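Local coordinates for protein MmcR (Streptomyces lavendulae, PDB 3GWZ) that transfers the S-methyl group of S-adenosyl-L-methionine to the 6-hydroxyl of demethylmitomycins, forming the quinone methoxy group of mitomycins A and B, at residues A124-T129 with G184-T189; T230-P235 with E263-G268; L348-S353 with V364-A369. One frame throughout, in Å; residues are numbered along the deposited sequence.

Contact 1 (A124-T129 with G184-T189); sequences ASPVAT and GSVSLT. With SAH (S-adenosyl-L-homocysteine), chain G.
The flat peptide between Ala-124 and Ser-125 has Ser-185 CB over one face, 3.9 Å from Ala-124 C, and beside it the ring of Pro-126 meets Val-186 through its CB corner, 4.0 Å from Val-186 CG2. Leu-188 extends this apolar border, its CD1 reaching the CA of Ala-124. Ala-124 directs its own methyl away from helix 173-197, which lets the two backbones come close at this point. Ser-185 is small enough to fit there, and its hydroxyl is turned inward: chi1 of 61° sets OG between the backbone N and the carbonyl carbon, 3.2 Å from Pro-126 CA and 2.8 Å from Thr-129 OG1. The same OG is hydrogen-bonded to Ala-182 O, one turn back in its own helix, so a buried hydroxyl has a partner there. In this O-methyltransferase of the COMT subfamily, the contact sets the start of helix 126-135 against the helix that carries Ser-187 of the S-adenosylmethionine site. Ser-125 is the N-cap of helix 126-135: its OG accepts from Ala-128 N over 3.1 Å in a nearly straight bond (164°), and Pro-126 suits the first turn, where the backbone N has no helix carbonyl to bond and the missing N-H costs nothing. Val-127 leans the other way and packs on Val-42 of the second subunit of the homodimer. Ser-187 OG lies 3.2 Å from the carboxylate O of the bound S-adenosylhomocysteine, a weak bond at most, and is also hydrogen-bonded to Ser-215 and Lys-275.

Contact 2 (T230-P235 with E263-G268); sequences TLLERP and ETIPDG. With SAH (S-adenosyl-L-homocysteine), chain G.
Leu-232 meets Ile-265 and Pro-266 with a single methyl, CD2. With CG anti to the backbone N (chi1 166°), this CD2 is carried to Ile-265 CD1 at 4.1 Å and to Pro-266 CD at 4.2 Å, the leucine and isoleucine side chains crossing at about a right angle. Thr-230, two residues earlier on the same side of the strand, offers its CG2 to the Pro-266 ring; a branched residue suits the strand, and proline, with its restricted phi, suits the extended backbone at 266. Leu-232 CD2 also lies 3.3 Å from Thr-264 O, a buried carbonyl for which the model holds no partner. The strand, 228-233, belongs to the Rossmann-like sheet of class I methyltransferases, in which an acidic residue at the end of the second strand holds the ribose. Polar bonds do this here: Glu-233 OE1 accepts from O2' of the bound S-adenosylhomocysteine and Glu-233 OE2 from its O3', each at 2.7 Å, while Arg-234 NE gives a bond of 2.9 Å to O2'. The carboxylate is steadied by Gly-212 N at OE2 and by Arg-234 N, whose bent bond reaches Glu-233 OE1 on the anti side, 25° out of the carboxylate plane. Arg-234 has its far nitrogens tied to Trp-166 O and Thr-169, and lays its CG 3.5 Å from C4 of the adenine.

Contact 3 (L348-S353 with V364-A369); sequences LRVERS and VEIRRA
Arg-349 and Arg-367 form a hydrogen-bonded pair in which both backbone positions are satisfied: Arg-349 N gives to Arg-367 O at 2.9 Å and Arg-367 N to Arg-349 O at 3.0 Å. Further on, Glu-365 O serves two donors, taking Glu-351 N at 2.7 Å and, weakly, Arg-352 N at 3.3 Å, while Glu-365 N bonds to Arg-352 O. Two residues facing one make this a classic beta bulge in the antiparallel hairpin 348-355/361-368 of the methyltransferase sheet. The bulge brings Glu-351 round toward Arg-367, whose chi1 of 61° and extended chain carry NE to the syn side of Glu-351 OE1, a salt bridge of 2.7 Å. Arg-352 NE forms a second, 2.6 Å to Glu-365 OE1, nearly along the C-O axis but 32° out of the guanidinium plane; Tyr-198 OH holds Glu-365 OE2. Arg-349 lays its CD over one face of the Arg-367 guanidinium, 3.3 Å from NH2. Such long charged chains suit this more exposed face, where they pair across the strands. Beta-branched Val-350, Val-364 and Ile-366 suit the other, under helix 336-344; they share it with Ser-353, whose OG is hydrogen-bonded to Glu-336 and Arg-362. Leu-348 CB rests on Ile-366 CG2.

Overall arrangement
The three contacts follow one another along the chain without nesting or crossing. Contact 1 closes first, bringing the start of helix 126-135 back to helix 173-197 after 54 mostly helical residues, where Val-127 also meets the second subunit. Contact 2 closes a span of 27 residues, through helix 235-247 and strand 254-258, and fixes the loop before strand 271-275 to strand 228-233. Contact 3 closes the shortest loop, the C-terminal hairpin. Contacts 1 and 2, about 9 Å apart at their nearest atoms, both touch S-adenosylhomocysteine; contacts 2 and 3 both reach the same seven-stranded sheet, with strand 348-355 of contact 3 at one outer edge.

Contact 1 (A124-T129 with G184-T189)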
loop_
_atom_site.group_PDB
_atom_site.type_symbol
_atom_site.label_atom_id
_atom_site.label_comp_id
_atom_site.label_asym_id
_atom_site.label_seq_id
_atom_site.Cartn_x
_atom_site.Cartn_y
_atom_site.Cartn_z
ATOM N N ALA A 124 -8.747 -5.100 6.217
ATOM C CA ALA A 124 -9.418 -6.382 6.036
ATOM C C ALA A 124 -8.680 -7.531 6.725
ATOM O O ALA A 124 -9.135 -8.676 6.701
ATOM C CB ALA A 124 -9.593 -6.681 4.550
ATOM N N SER A 125 -7.538 -7.239 7.336
ATOM C CA SER A 125 -6.757 -8.300 7.971
ATOM C C SER A 125 -6.943 -8.332 9.484
ATOM O O SER A 125 -6.571 -7.388 10.170
ATOM C CB SER A 125 -5.274 -8.128 7.665
ATOM O OG SER A 125 -4.511 -8.976 8.502
ATOM N N PRO A 126 -7.514 -9.424 10.004
ATOM C CA PRO A 126 -7.683 -9.512 11.457
ATOM C C PRO A 126 -6.333 -9.433 12.174
ATOM O O PRO A 126 -6.189 -8.674 13.133
ATOM C CB PRO A 126 -8.345 -10.882 11.647
ATOM C CG PRO A 126 -9.067 -11.124 10.346
ATOM C CD PRO A 126 -8.151 -10.551 9.302
ATOM N N VAL A 127 -5.337 -10.173 11.699
ATOM C CA VAL A 127 -4.079 -10.244 12.440
ATOM C C VAL A 127 -3.335 -8.912 12.427
ATOM O O VAL A 127 -2.798 -8.493 13.451
ATOM C CB VAL A 127 -3.156 -11.371 11.935
ATOM C CG1 VAL A 127 -1.854 -11.381 12.733
ATOM C CG2 VAL A 127 -3.851 -12.714 12.058
ATOM N N ALA A 128 -3.309 -8.244 11.276
ATOM C CA ALA A 128 -2.627 -6.954 11.158
ATOM C C ALA A 128 -3.284 -5.870 12.005
ATOM O O ALA A 128 -2.600 -5.067 12.643
ATOM C CB ALA A 128 -2.555 -6.502 9.700
ATOM N N THR A 129 -4.611 -5.825 12.000
ATOM C CA THR A 129 -5.293 -4.802 12.793
ATOM C C THR A 129 -5.174 -5.130 14.267
ATOM O O THR A 129 -5.014 -4.225 15.096
ATOM C CB THR A 129 -6.778 -4.645 12.413
ATOM O OG1 THR A 129 -7.405 -5.937 12.383
ATOM C CG2 THR A 129 -6.891 -3.973 11.052
ATOM N N GLY A 184 -13.569 -4.505 13.016
ATOM C CA GLY A 184 -14.079 -4.382 11.656
ATOM C C GLY A 184 -13.505 -5.386 10.676
ATOM O O GLY A 184 -14.181 -5.794 9.728
ATOM N N SER A 185 -12.249 -5.775 10.885
ATOM C CA SER A 185 -11.593 -6.723 9.987
ATOM C C SER A 185 -12.184 -8.116 10.181
ATOM O O SER A 185 -12.502 -8.821 9.218
ATOM C CB SER A 185 -10.082 -6.748 10.246
ATOM O OG SER A 185 -9.802 -7.167 11.576
ATOM N N VAL A 186 -12.325 -8.507 11.441
ATOM C CA VAL A 186 -12.996 -9.748 11.783
ATOM C C VAL A 186 -14.403 -9.763 11.180
ATOM O O VAL A 186 -14.833 -10.757 10.579
ATOM C CB VAL A 186 -13.053 -9.928 13.319
ATOM C CG1 VAL A 186 -14.001 -11.052 13.694
ATOM C CG2 VAL A 186 -11.661 -10.205 13.857
ATOM N N SER A 187 -15.105 -8.646 11.323
ATOM C CA SER A 187 -16.501 -8.565 10.888
ATOM C C SER A 187 -16.644 -8.704 9.375
ATOM O O SER A 187 -17.575 -9.337 8.888
ATOM C CB SER A 187 -17.137 -7.256 11.361
ATOM O OG SER A 187 -18.535 -7.281 11.129
ATOM N N LEU A 188 -15.712 -8.124 8.631
ATOM C CA LEU A 188 -15.750 -8.240 7.177
ATOM C C LEU A 188 -15.779 -9.699 6.732
ATOM O O LEU A 188 -16.506 -10.060 5.809
ATOM C CB LEU A 188 -14.568 -7.506 6.554
ATOM C CG LEU A 188 -14.837 -6.023 6.311
ATOM C CD1 LEU A 188 -13.538 -5.229 6.172
ATOM C CD2 LEU A 188 -15.717 -5.846 5.074
ATOM N N THR A 189 -15.002 -10.544 7.400
ATOM C CA THR A 189 -14.971 -11.956 7.056
ATOM C C THR A 189 -16.281 -12.643 7.425
ATOM O O THR A 189 -16.881 -13.361 6.618
ATOM C CB THR A 189 -13.802 -12.667 7.754
ATOM O OG1 THR A 189 -12.576 -12.010 7.410
ATOM C CG2 THR A 189 -13.738 -14.130 7.340
HETATM N N SAH G . -21.481 -6.066 15.825
HETATM C CA SAH G . -20.124 -5.531 15.461
HETATM C CB SAH G . -19.357 -4.914 16.647
HETATM C CG SAH G . -19.084 -5.841 17.847
HETATM S SD SAH G . -18.079 -5.037 19.088
HETATM C C SAH G . -19.303 -6.633 14.853
HETATM O O SAH G . -18.288 -6.354 14.207
HETATM O OXT SAH G . -19.633 -7.820 14.981
HETATM C "C5'" SAH G . -19.354 -4.516 20.219
HETATM C "C4'" SAH G . -20.027 -3.184 19.828
HETATM O "O4'" SAH G . -21.008 -2.746 20.797
HETATM C "C3'" SAH G . -19.097 -1.982 19.630
HETATM O "O3'" SAH G . -19.132 -1.587 18.250
HETATM C "C2'" SAH G . -19.666 -0.860 20.502
HETATM O "O2'" SAH G . -19.696 0.418 19.856
HETATM C "C1'" SAH G . -21.094 -1.308 20.716
HETATM N N9 SAH G . -21.716 -0.830 21.970
HETATM C C8 SAH G . -21.193 -0.925 23.214
HETATM N N7 SAH G . -22.055 -0.417 24.132
HETATM C C5 SAH G . -23.156 -0.004 23.458
HETATM C C6 SAH G . -24.449 0.612 23.815
HETATM N N6 SAH G . -24.708 0.882 25.117
HETATM N N1 SAH G . -25.327 0.893 22.814
HETATM C C2 SAH G . -25.046 0.617 21.532
HETATM N N3 SAH G . -23.887 0.051 21.134
HETATM C C4 SAH G . -22.928 -0.276 22.038
#

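Contact 2 (T230-P235 with E263-G268)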
loop_
_atom_site.group_PDB
_atom_site.type_symbol
_atom_site.label_atom_id
_atom_site.label_comp_id
_atom_site.label_asym_id
_atom_site.label_seq_id
_atom_site.Cartn_x
_atom_site.Cartn_y
_atom_site.Cartn_z
ATOM N N THR A 230 -31.651 -1.077 9.585
ATOM C CA THR A 230 -31.314 -0.005 10.497
ATOM C C THR A 230 -30.103 -0.452 11.284
ATOM O O THR A 230 -30.081 -1.561 11.815
ATOM C CB THR A 230 -32.460 0.281 11.485
ATOM O OG1 THR A 230 -33.643 0.623 10.759
ATOM C CG2 THR A 230 -32.084 1.428 12.415
ATOM N N LEU A 231 -29.094 0.403 11.346
ATOM C CA LEU A 231 -27.913 0.108 12.148
ATOM C C LEU A 231 -27.912 0.966 13.405
ATOM O O LEU A 231 -27.877 2.194 13.322
ATOM C CB LEU A 231 -26.645 0.384 11.350
ATOM C CG LEU A 231 -25.450 -0.032 12.209
ATOM C CD1 LEU A 231 -24.590 -1.023 11.477
ATOM C CD2 LEU A 231 -24.684 1.182 12.672
ATOM N N LEU A 232 -27.947 0.310 14.560
ATOM C CA LEU A 232 -27.933 0.982 15.853
ATOM C C LEU A 232 -26.540 0.877 16.469
ATOM O O LEU A 232 -26.025 -0.221 16.635
ATOM C CB LEU A 232 -28.960 0.321 16.779
ATOM C CG LEU A 232 -28.947 0.609 18.283
ATOM C CD1 LEU A 232 -29.138 2.083 18.554
ATOM C CD2 LEU A 232 -30.038 -0.205 18.969
ATOM N N GLU A 233 -25.942 2.015 16.811
ATOM C CA GLU A 233 -24.612 2.047 17.437
ATOM C C GLU A 233 -24.439 3.292 18.301
ATOM O O GLU A 233 -25.203 4.261 18.176
ATOM C CB GLU A 233 -23.495 2.030 16.374
ATOM C CG GLU A 233 -22.850 0.667 16.149
ATOM C CD GLU A 233 -21.980 0.245 17.308
ATOM O OE1 GLU A 233 -21.727 1.082 18.198
ATOM O OE2 GLU A 233 -21.550 -0.922 17.334
ATOM N N ARG A 234 -23.429 3.261 19.171
ATOM C CA ARG A 234 -22.986 4.460 19.875
ATOM C C ARG A 234 -22.722 5.575 18.862
ATOM O O ARG A 234 -22.169 5.333 17.783
ATOM C CB ARG A 234 -21.707 4.177 20.669
ATOM C CG ARG A 234 -21.799 2.977 21.597
ATOM C CD ARG A 234 -20.596 2.936 22.529
ATOM N NE ARG A 234 -19.362 2.538 21.842
ATOM C CZ ARG A 234 -18.137 2.762 22.317
ATOM N NH1 ARG A 234 -17.977 3.423 23.462
ATOM N NH2 ARG A 234 -17.069 2.351 21.640
ATOM N N PRO A 235 -23.107 6.806 19.210
ATOM C CA PRO A 235 -23.081 7.928 18.261
ATOM C C PRO A 235 -21.803 8.070 17.419
ATOM O O PRO A 235 -21.916 8.222 16.199
ATOM C CB PRO A 235 -23.291 9.148 19.166
ATOM C CG PRO A 235 -24.166 8.625 20.264
ATOM C CD PRO A 235 -23.722 7.184 20.499
ATOM N N GLU A 263 -31.332 1.304 26.199
ATOM C CA GLU A 263 -32.455 2.231 26.271
ATOM C C GLU A 263 -33.376 2.088 25.072
ATOM O O GLU A 263 -34.582 2.293 25.187
ATOM C CB GLU A 263 -31.952 3.671 26.357
ATOM C CG GLU A 263 -31.095 3.968 27.586
ATOM C CD GLU A 263 -31.732 3.508 28.899
ATOM O OE1 GLU A 263 -32.978 3.555 29.024
ATOM O OE2 GLU A 263 -30.979 3.103 29.812
ATOM N N THR A 264 -32.808 1.725 23.924
ATOM C CA THR A 264 -33.548 1.758 22.667
ATOM C C THR A 264 -33.302 0.552 21.770
ATOM O O THR A 264 -32.155 0.180 21.513
ATOM C CB THR A 264 -33.174 3.017 21.864
ATOM O OG1 THR A 264 -33.375 4.179 22.678
ATOM C CG2 THR A 264 -34.010 3.125 20.596
ATOM N N ILE A 265 -34.389 -0.051 21.293
ATOM C CA ILE A 265 -34.335 -1.011 20.195
ATOM C C ILE A 265 -35.496 -0.686 19.267
ATOM O O ILE A 265 -36.641 -0.698 19.704
ATOM C CB ILE A 265 -34.520 -2.463 20.679
ATOM C CG1 ILE A 265 -33.420 -2.858 21.669
ATOM C CG2 ILE A 265 -34.524 -3.415 19.494
ATOM C CD1 ILE A 265 -32.059 -3.047 21.033
ATOM N N PRO A 266 -35.209 -0.381 17.990
ATOM C CA PRO A 266 -36.285 -0.047 17.046
ATOM C C PRO A 266 -37.362 -1.120 17.025
ATOM O O PRO A 266 -37.064 -2.312 16.912
ATOM C CB PRO A 266 -35.570 -0.009 15.695
ATOM C CG PRO A 266 -34.160 0.347 16.037
ATOM C CD PRO A 266 -33.880 -0.293 17.369
ATOM N N ASP A 267 -38.613 -0.688 17.107
ATOM C CA ASP A 267 -39.727 -1.606 17.233
ATOM C C ASP A 267 -40.206 -2.180 15.890
ATOM O O ASP A 267 -40.197 -1.500 14.860
ATOM C CB ASP A 267 -40.879 -0.905 17.966
ATOM C CG ASP A 267 -42.107 -1.773 18.087
ATOM O OD1 ASP A 267 -42.063 -2.771 18.841
ATOM O OD2 ASP A 267 -43.122 -1.454 17.430
ATOM N N GLY A 268 -40.608 -3.448 15.916
ATOM C CA GLY A 268 -41.336 -4.050 14.815
ATOM C C GLY A 268 -40.596 -4.436 13.544
ATOM O O GLY A 268 -41.198 -4.453 12.474
HETATM N N SAH G . -21.481 -6.066 15.825
HETATM C CA SAH G . -20.124 -5.531 15.461
HETATM C CB SAH G . -19.357 -4.914 16.647
HETATM C CG SAH G . -19.084 -5.841 17.847
HETATM S SD SAH G . -18.079 -5.037 19.088
HETATM C C SAH G . -19.303 -6.633 14.853
HETATM O O SAH G . -18.288 -6.354 14.207
HETATM O OXT SAH G . -19.633 -7.820 14.981
HETATM C "C5'" SAH G . -19.354 -4.516 20.219
HETATM C "C4'" SAH G . -20.027 -3.184 19.828
HETATM O "O4'" SAH G . -21.008 -2.746 20.797
HETATM C "C3'" SAH G . -19.097 -1.982 19.630
HETATM O "O3'" SAH G . -19.132 -1.587 18.250
HETATM C "C2'" SAH G . -19.666 -0.860 20.502
HETATM O "O2'" SAH G . -19.696 0.418 19.856
HETATM C "C1'" SAH G . -21.094 -1.308 20.716
HETATM N N9 SAH G . -21.716 -0.830 21.970
HETATM C C8 SAH G . -21.193 -0.925 23.214
HETATM N N7 SAH G . -22.055 -0.417 24.132
HETATM C C5 SAH G . -23.156 -0.004 23.458
HETATM C C6 SAH G . -24.449 0.612 23.815
HETATM N N6 SAH G . -24.708 0.882 25.117
HETATM N N1 SAH G . -25.327 0.893 22.814
HETATM C C2 SAH G . -25.046 0.617 21.532
HETATM N N3 SAH G . -23.887 0.051 21.134
HETATM C C4 SAH G . -22.928 -0.276 22.038
#

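Contact 3 (L348-S353 with V364-A369)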
loop_
_atom_site.group_PDB
_atom_site.type_symbol
_atom_site.label_atom_id
_atom_site.label_comp_id
_atom_site.label_asym_id
_atom_site.label_seq_id
_atom_site.Cartn_x
_atom_site.Cartn_y
_atom_site.Cartn_z
ATOM N N LEU A 348 -37.718 -15.248 25.568
ATOM C CA LEU A 348 -37.298 -15.700 24.247
ATOM C C LEU A 348 -36.930 -17.170 24.283
ATOM O O LEU A 348 -36.688 -17.731 25.345
ATOM C CB LEU A 348 -36.085 -14.892 23.770
ATOM C CG LEU A 348 -36.294 -13.391 23.578
ATOM C CD1 LEU A 348 -34.955 -12.703 23.310
ATOM C CD2 LEU A 348 -37.299 -13.111 22.455
ATOM N N ARG A 349 -36.872 -17.799 23.119
ATOM C CA ARG A 349 -36.446 -19.186 23.075
ATOM C C ARG A 349 -35.724 -19.527 21.783
ATOM O O ARG A 349 -35.980 -18.932 20.731
ATOM C CB ARG A 349 -37.637 -20.124 23.297
ATOM C CG ARG A 349 -38.612 -20.183 22.144
ATOM C CD ARG A 349 -39.769 -21.118 22.486
ATOM N NE ARG A 349 -39.312 -22.488 22.713
ATOM C CZ ARG A 349 -39.874 -23.334 23.572
ATOM N NH1 ARG A 349 -40.909 -22.951 24.310
ATOM N NH2 ARG A 349 -39.392 -24.561 23.706
ATOM N N VAL A 350 -34.817 -20.493 21.869
ATOM C CA VAL A 350 -34.010 -20.870 20.725
ATOM C C VAL A 350 -34.811 -21.725 19.757
ATOM O O VAL A 350 -35.404 -22.730 20.151
ATOM C CB VAL A 350 -32.758 -21.651 21.158
ATOM C CG1 VAL A 350 -31.951 -22.088 19.935
ATOM C CG2 VAL A 350 -31.909 -20.804 22.097
ATOM N N GLU A 351 -34.823 -21.322 18.492
ATOM C CA GLU A 351 -35.471 -22.100 17.448
ATOM C C GLU A 351 -34.470 -23.104 16.892
ATOM O O GLU A 351 -34.758 -24.293 16.779
ATOM C CB GLU A 351 -35.974 -21.184 16.336
ATOM C CG GLU A 351 -37.032 -21.808 15.445
ATOM C CD GLU A 351 -38.404 -21.840 16.101
ATOM O OE1 GLU A 351 -38.471 -21.812 17.352
ATOM O OE2 GLU A 351 -39.413 -21.892 15.363
ATOM N N ARG A 352 -33.284 -22.619 16.549
ATOM C CA ARG A 352 -32.218 -23.494 16.088
ATOM C C ARG A 352 -30.898 -22.743 16.084
ATOM O O ARG A 352 -30.871 -21.520 16.226
ATOM C CB ARG A 352 -32.526 -24.042 14.692
ATOM C CG ARG A 352 -32.674 -22.977 13.628
ATOM C CD ARG A 352 -33.354 -23.539 12.388
ATOM N NE ARG A 352 -33.802 -22.481 11.488
ATOM C CZ ARG A 352 -33.325 -22.283 10.262
ATOM N NH1 ARG A 352 -32.382 -23.079 9.779
ATOM N NH2 ARG A 352 -33.799 -21.292 9.516
ATOM N N SER A 353 -29.803 -23.478 15.944
ATOM C CA SER A 353 -28.493 -22.857 15.834
ATOM C C SER A 353 -27.793 -23.394 14.600
ATOM O O SER A 353 -27.815 -24.597 14.335
ATOM C CB SER A 353 -27.653 -23.083 17.097
ATOM O OG SER A 353 -27.099 -24.384 17.129
ATOM N N VAL A 364 -27.486 -18.260 16.308
ATOM C CA VAL A 364 -28.576 -18.806 17.093
ATOM C C VAL A 364 -29.864 -18.073 16.736
ATOM O O VAL A 364 -30.020 -16.893 17.040
ATOM C CB VAL A 364 -28.293 -18.710 18.597
ATOM C CG1 VAL A 364 -29.400 -19.397 19.392
ATOM C CG2 VAL A 364 -26.946 -19.350 18.914
ATOM N N GLU A 365 -30.775 -18.773 16.059
ATOM C CA GLU A 365 -32.041 -18.178 15.655
ATOM C C GLU A 365 -33.062 -18.303 16.778
ATOM O O GLU A 365 -33.299 -19.395 17.294
ATOM C CB GLU A 365 -32.583 -18.842 14.388
ATOM C CG GLU A 365 -33.943 -18.280 13.962
ATOM C CD GLU A 365 -34.539 -19.012 12.773
ATOM O OE1 GLU A 365 -34.423 -20.253 12.722
ATOM O OE2 GLU A 365 -35.126 -18.347 11.895
ATOM N N ILE A 366 -33.677 -17.177 17.126
ATOM C CA ILE A 366 -34.479 -17.060 18.337
ATOM C C ILE A 366 -35.839 -16.409 18.046
ATOM O O ILE A 366 -35.944 -15.509 17.207
ATOM C CB ILE A 366 -33.703 -16.236 19.399
ATOM C CG1 ILE A 366 -32.453 -16.999 19.848
ATOM C CG2 ILE A 366 -34.581 -15.874 20.582
ATOM C CD1 ILE A 366 -31.281 -16.097 20.195
ATOM N N ARG A 367 -36.881 -16.871 18.729
ATOM C CA ARG A 367 -38.206 -16.275 18.579
ATOM C C ARG A 367 -38.795 -15.982 19.945
ATOM O O ARG A 367 -38.262 -16.429 20.961
ATOM C CB ARG A 367 -39.140 -17.208 17.805
ATOM C CG ARG A 367 -39.376 -18.548 18.489
ATOM C CD ARG A 367 -40.438 -19.367 17.765
ATOM N NE ARG A 367 -40.663 -20.652 18.419
ATOM C CZ ARG A 367 -41.563 -20.855 19.376
ATOM N NH1 ARG A 367 -42.332 -19.857 19.791
ATOM N NH2 ARG A 367 -41.695 -22.061 19.917
ATOM N N ARG A 368 -39.890 -15.230 19.977
ATOM C CA ARG A 368 -40.561 -14.960 21.240
ATOM C C ARG A 368 -41.226 -16.227 21.759
ATOM O O ARG A 368 -41.737 -17.033 20.986
ATOM C CB ARG A 368 -41.590 -13.842 21.093
ATOM C CG ARG A 368 -40.980 -12.456 20.994
ATOM C CD ARG A 368 -42.043 -11.430 20.666
ATOM N NE ARG A 368 -43.096 -11.423 21.673
ATOM C CZ ARG A 368 -44.330 -10.977 21.459
ATOM N NH1 ARG A 368 -44.670 -10.504 20.266
ATOM N NH2 ARG A 368 -45.224 -11.012 22.440
ATOM N N ALA A 369 -41.200 -16.398 23.078
ATOM C CA ALA A 369 -41.770 -17.572 23.718
ATOM C C ALA A 369 -43.293 -17.517 23.670
ATOM O O ALA A 369 -43.880 -16.434 23.735
ATOM C CB ALA A 369 -41.287 -17.664 25.158
#